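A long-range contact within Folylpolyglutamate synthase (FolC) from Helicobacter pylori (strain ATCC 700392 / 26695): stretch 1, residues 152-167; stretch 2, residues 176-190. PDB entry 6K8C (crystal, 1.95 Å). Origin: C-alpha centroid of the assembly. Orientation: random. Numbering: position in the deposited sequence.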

# COMPACT_ATOMS: atom_id res chain seq x y z
N THR A 152 -12.87 6.61 -1.44
CA THR A 152 -12.11 7.67 -0.78
C THR A 152 -12.29 9.02 -1.47
O THR A 152 -11.98 10.05 -0.87
CB THR A 152 -10.63 7.32 -0.71
OG1 THR A 152 -10.12 7.09 -2.03
CG2 THR A 152 -10.41 6.08 0.14
N ASN A 153 -12.79 9.02 -2.71
CA ASN A 153 -13.04 10.28 -3.42
C ASN A 153 -14.15 11.11 -2.78
O ASN A 153 -14.24 12.30 -3.07
CB ASN A 153 -13.41 9.99 -4.87
CG ASN A 153 -12.20 9.97 -5.77
OD1 ASN A 153 -11.33 10.84 -5.68
ND2 ASN A 153 -12.13 8.97 -6.65
N ALA A 154 -15.00 10.50 -1.95
CA ALA A 154 -16.15 11.21 -1.41
C ALA A 154 -15.78 12.15 -0.27
O ALA A 154 -16.57 13.04 0.06
CB ALA A 154 -17.21 10.21 -0.93
N LEU A 155 -14.62 11.96 0.35
CA LEU A 155 -14.21 12.82 1.45
C LEU A 155 -13.60 14.11 0.91
O LEU A 155 -12.90 14.10 -0.11
CB LEU A 155 -13.22 12.08 2.35
CG LEU A 155 -13.77 11.07 3.35
CD1 LEU A 155 -14.25 9.81 2.66
CD2 LEU A 155 -12.71 10.73 4.38
N LYS A 156 -13.87 15.22 1.58
CA LYS A 156 -13.24 16.47 1.19
C LYS A 156 -11.74 16.38 1.45
O LYS A 156 -11.31 15.84 2.48
CB LYS A 156 -13.85 17.65 1.94
CG LYS A 156 -15.11 18.21 1.28
CD LYS A 156 -15.77 19.28 2.14
CE LYS A 156 -17.25 19.43 1.80
NZ LYS A 156 -17.94 20.37 2.73
N LYS A 157 -10.95 16.89 0.52
CA LYS A 157 -9.51 16.70 0.56
C LYS A 157 -8.80 18.03 0.73
O LYS A 157 -9.16 19.03 0.10
CB LYS A 157 -9.02 16.00 -0.71
CG LYS A 157 -9.47 16.64 -2.00
CD LYS A 157 -8.85 15.93 -3.20
CE LYS A 157 -9.37 14.51 -3.32
NZ LYS A 157 -10.50 14.42 -4.29
N THR A 158 -7.80 18.04 1.60
CA THR A 158 -6.88 19.16 1.69
C THR A 158 -5.81 19.08 0.62
O THR A 158 -5.41 20.10 0.04
CB THR A 158 -6.24 19.18 3.08
OG1 THR A 158 -7.26 19.13 4.08
CG2 THR A 158 -5.39 20.43 3.28
N LEU A 159 -5.33 17.87 0.33
CA LEU A 159 -4.18 17.69 -0.53
C LEU A 159 -4.27 16.31 -1.17
O LEU A 159 -4.68 15.36 -0.52
CB LEU A 159 -2.88 17.81 0.27
CG LEU A 159 -1.55 17.55 -0.42
CD1 LEU A 159 -1.23 18.70 -1.37
CD2 LEU A 159 -0.47 17.38 0.63
N SER A 160 -3.89 16.23 -2.45
CA SER A 160 -3.69 14.95 -3.12
C SER A 160 -2.20 14.74 -3.36
O SER A 160 -1.47 15.69 -3.66
CB SER A 160 -4.45 14.89 -4.44
OG SER A 160 -5.84 15.07 -4.25
N VAL A 161 -1.75 13.50 -3.20
CA VAL A 161 -0.39 13.11 -3.55
C VAL A 161 -0.48 12.05 -4.63
O VAL A 161 -1.02 10.96 -4.39
CB VAL A 161 0.39 12.58 -2.33
CG1 VAL A 161 1.77 12.12 -2.76
CG2 VAL A 161 0.50 13.67 -1.27
N PHE A 162 0.02 12.35 -5.82
CA PHE A 162 -0.00 11.41 -6.93
C PHE A 162 1.36 10.72 -7.01
O PHE A 162 2.33 11.33 -7.46
CB PHE A 162 -0.37 12.10 -8.24
CG PHE A 162 -1.80 12.57 -8.28
CD1 PHE A 162 -2.83 11.67 -8.45
CD2 PHE A 162 -2.10 13.91 -8.12
CE1 PHE A 162 -4.16 12.09 -8.48
CE2 PHE A 162 -3.42 14.35 -8.15
CZ PHE A 162 -4.45 13.43 -8.33
N THR A 163 1.41 9.47 -6.56
CA THR A 163 2.60 8.65 -6.70
C THR A 163 2.69 8.17 -8.15
O THR A 163 1.80 8.44 -8.96
CB THR A 163 2.55 7.50 -5.68
OG1 THR A 163 1.59 6.51 -6.10
CG2 THR A 163 2.16 8.03 -4.31
N PRO A 164 3.79 7.50 -8.54
CA PRO A 164 3.94 7.12 -9.96
C PRO A 164 2.81 6.22 -10.45
O PRO A 164 2.41 5.27 -9.78
CB PRO A 164 5.29 6.39 -9.98
CG PRO A 164 6.07 7.09 -8.91
CD PRO A 164 5.05 7.30 -7.80
N ILE A 165 2.31 6.54 -11.65
CA ILE A 165 1.16 5.87 -12.26
C ILE A 165 1.66 5.00 -13.41
O ILE A 165 2.45 5.46 -14.24
CB ILE A 165 0.12 6.89 -12.76
CG1 ILE A 165 -0.47 7.67 -11.58
CG2 ILE A 165 -0.98 6.19 -13.55
CD1 ILE A 165 -1.06 9.01 -11.99
N ASP A 166 1.18 3.76 -13.47
CA ASP A 166 1.61 2.80 -14.47
C ASP A 166 0.47 1.84 -14.75
O ASP A 166 -0.65 1.99 -14.24
CB ASP A 166 2.88 2.07 -14.00
CG ASP A 166 3.77 1.65 -15.15
OD1 ASP A 166 3.28 1.57 -16.29
OD2 ASP A 166 4.97 1.41 -14.91
N TYR A 167 0.75 0.83 -15.58
CA TYR A 167 -0.25 -0.17 -15.93
C TYR A 167 -0.61 -1.06 -14.75
O TYR A 167 0.26 -1.43 -13.96
CB TYR A 167 0.24 -1.03 -17.10
CG TYR A 167 0.29 -0.30 -18.41
CD1 TYR A 167 -0.87 -0.04 -19.13
CD2 TYR A 167 1.50 0.15 -18.94
CE1 TYR A 167 -0.83 0.64 -20.34
CE2 TYR A 167 1.55 0.83 -20.14
CZ TYR A 167 0.38 1.07 -20.84
OH TYR A 167 0.42 1.75 -22.04
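Stretch 2 (176-190) SLESIAQTKLKAMGS

Stretch 2 runs antiparallel to stretch 1, as the CA register establishes: Tyr167 lies nearest Leu177 (6.2 Å between CA atoms), Ile165 nearest Ala181 (6.7 Å between CA atoms), and Ser160 nearest Met188 (6.6 Å between CA atoms). It opens with Ser176 at the N-cap, whose chi1 of 69° (p) lets OG accept from Ser179 N at 3.1 Å. A helix follows from Leu177, with phi/psi near -65/-40, and a type I turn from Leu185 to Met188 is closed by Met188 N to Leu185 O at 3.0 Å. Beyond it Met188 and Gly189 are extended and pass beside Ser160. Together the stretches bury 692 Å².

Phe162 anchors the middle. Its m rotamer (chi1 -69°, chi2 -75°) places one ring face under Leu185, whose m,t conformation (-67°, 160°) brings CD2 to 3.8 Å from the ring centroid, 7° off the normal, a CH-pi contact. At the ring edge lie one backbone atom and one side-chain atom: Phe162 CE1 is 3.5 Å from Lys184 O, and Phe162 CZ is 3.7 Å from Met188 CB.

Ile165, also m,t, points its CB toward the helix and spreads along it. Its CG2 lies 4.0 Å from Ile180 CG2, its CG1 4.0 Å from Lys184 CD, and its CD1 4.4 Å from Leu185 CG. Chi1 m and chi2 t place Lys184 CD against Ile165, and with chi3 also t the chain stays extended as far as CE.

At the helix start, Leu177 (t,p) sets CD1 3.8 Å from Asp166 CA. Asp166 points its CB away, and its t rotamer (-150°) lets OD1 accept from Tyr167 N at 2.7 Å. Tyr167 leaves its backbone sideways, but chi1 of -71° carries the ring to the helix, with CE1 3.3 Å from Leu177 N and CZ 3.5 Å from Leu177 CB.

The other end holds the one direct hydrogen bond and two water bridges. Lys157 bends through chi1 p and chi3 p, with chi4 between wells at 97°, and its NZ donates to Ala187 O at 2.9 Å. An ideal CB on Gly189 would fall 3.0 Å from Lys157 CD, so the absence of a side chain leaves room for the lysine. Ser160 OG, 4.1 Å from Gly189 N, connects through water: water 2 lies 2.6 Å from Ser160 OG and accepts from Gly189 N at 2.7 Å, while water 3 lies 2.8 Å from Ser160 OG and donates to Ala187 O at 3.1 Å. Asn153 OD1 packs 3.1 Å from Ala187 CB and has no hydrogen-bonding partner in the model.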

# COMPACT_ATOMS: atom_id res chain seq x y z
N SER A 176 -5.35 1.49 -21.81
CA SER A 176 -4.18 2.29 -22.13
C SER A 176 -3.70 3.07 -20.90
O SER A 176 -4.45 3.31 -19.95
CB SER A 176 -4.48 3.27 -23.27
OG SER A 176 -5.38 4.28 -22.85
N LEU A 177 -2.43 3.48 -20.95
CA LEU A 177 -1.87 4.28 -19.86
C LEU A 177 -2.54 5.64 -19.76
O LEU A 177 -2.73 6.15 -18.65
CB LEU A 177 -0.36 4.45 -20.06
CG LEU A 177 0.39 5.21 -18.96
CD1 LEU A 177 0.32 4.47 -17.63
CD2 LEU A 177 1.84 5.46 -19.36
N GLU A 178 -2.93 6.23 -20.89
CA GLU A 178 -3.67 7.49 -20.85
C GLU A 178 -5.00 7.31 -20.13
O GLU A 178 -5.41 8.17 -19.34
CB GLU A 178 -3.88 8.03 -22.26
CG GLU A 178 -4.93 9.14 -22.37
CD GLU A 178 -4.33 10.53 -22.21
OE1 GLU A 178 -3.18 10.74 -22.67
OE2 GLU A 178 -5.00 11.41 -21.64
N SER A 179 -5.67 6.19 -20.37
CA SER A 179 -6.95 5.92 -19.71
C SER A 179 -6.76 5.71 -18.21
O SER A 179 -7.60 6.14 -17.41
CB SER A 179 -7.62 4.71 -20.34
OG SER A 179 -8.75 4.30 -19.59
N ILE A 180 -5.68 5.05 -17.81
CA ILE A 180 -5.40 4.88 -16.39
C ILE A 180 -5.17 6.23 -15.73
O ILE A 180 -5.77 6.55 -14.69
CB ILE A 180 -4.19 3.95 -16.17
CG1 ILE A 180 -4.39 2.62 -16.90
CG2 ILE A 180 -3.94 3.73 -14.68
CD1 ILE A 180 -5.57 1.82 -16.41
N ALA A 181 -4.32 7.05 -16.35
CA ALA A 181 -4.01 8.37 -15.80
C ALA A 181 -5.27 9.22 -15.67
O ALA A 181 -5.42 9.96 -14.70
CB ALA A 181 -2.97 9.06 -16.67
N GLN A 182 -6.18 9.11 -16.64
CA GLN A 182 -7.37 9.95 -16.65
C GLN A 182 -8.23 9.71 -15.42
O GLN A 182 -8.63 10.66 -14.73
CB GLN A 182 -8.18 9.71 -17.92
CG GLN A 182 -7.69 10.51 -19.11
CD GLN A 182 -7.57 11.99 -18.79
OE1 GLN A 182 -8.47 12.58 -18.20
NE2 GLN A 182 -6.46 12.58 -19.18
N THR A 183 -8.52 8.44 -15.12
CA THR A 183 -9.42 8.13 -14.01
C THR A 183 -8.81 8.55 -12.67
O THR A 183 -9.53 9.04 -11.79
CB THR A 183 -9.76 6.64 -14.00
OG1 THR A 183 -8.63 5.89 -13.51
CG2 THR A 183 -10.10 6.17 -15.40
N LYS A 184 -7.50 8.38 -12.51
CA LYS A 184 -6.85 8.76 -11.26
C LYS A 184 -6.78 10.28 -11.11
O LYS A 184 -7.07 10.82 -10.04
CB LYS A 184 -5.44 8.16 -11.20
CG LYS A 184 -5.42 6.64 -11.19
CD LYS A 184 -4.04 6.11 -10.80
CE LYS A 184 -4.00 4.58 -10.83
NZ LYS A 184 -4.80 3.98 -9.74
N LEU A 185 -6.43 10.98 -12.18
CA LEU A 185 -6.16 12.41 -12.09
C LEU A 185 -7.42 13.27 -12.11
O LEU A 185 -7.37 14.41 -11.65
CB LEU A 185 -5.23 12.84 -13.23
CG LEU A 185 -3.81 12.28 -13.15
CD1 LEU A 185 -3.13 12.34 -14.52
CD2 LEU A 185 -3.00 13.02 -12.11
N LYS A 186 -8.53 12.74 -12.63
CA LYS A 186 -9.72 13.57 -12.79
C LYS A 186 -10.27 14.06 -11.46
O LYS A 186 -10.86 15.14 -11.39
CB LYS A 186 -10.81 12.81 -13.55
CG LYS A 186 -10.80 13.07 -15.05
CD LYS A 186 -11.78 12.17 -15.78
CE LYS A 186 -11.68 12.38 -17.29
NZ LYS A 186 -11.19 11.17 -17.99
N ALA A 187 -10.07 13.30 -10.39
CA ALA A 187 -10.56 13.66 -9.07
C ALA A 187 -9.56 14.51 -8.28
O ALA A 187 -9.71 14.64 -7.06
CB ALA A 187 -10.92 12.41 -8.28
N MET A 188 -8.56 15.08 -8.94
CA MET A 188 -7.64 15.98 -8.25
C MET A 188 -8.39 17.21 -7.75
O MET A 188 -9.30 17.71 -8.41
CB MET A 188 -6.47 16.38 -9.16
CG MET A 188 -6.70 17.61 -10.02
SD MET A 188 -5.22 18.25 -10.84
CE MET A 188 -4.65 16.82 -11.76
N GLY A 189 -8.03 17.66 -6.56
CA GLY A 189 -8.60 18.85 -5.97
C GLY A 189 -7.80 20.09 -6.31
O GLY A 189 -7.11 20.14 -7.33
N SER A 190 -7.87 21.08 -5.43
CA SER A 190 -7.25 22.37 -5.71
C SER A 190 -5.75 22.38 -5.47
O SER A 190 -5.07 23.28 -5.97
CB SER A 190 -7.92 23.46 -4.87
OG SER A 190 -7.71 23.22 -3.48
O HOH W 1 -9.67 20.24 -2.99
O HOH W 2 -5.94 17.65 -4.83
O HOH W 3 -7.41 13.15 -5.51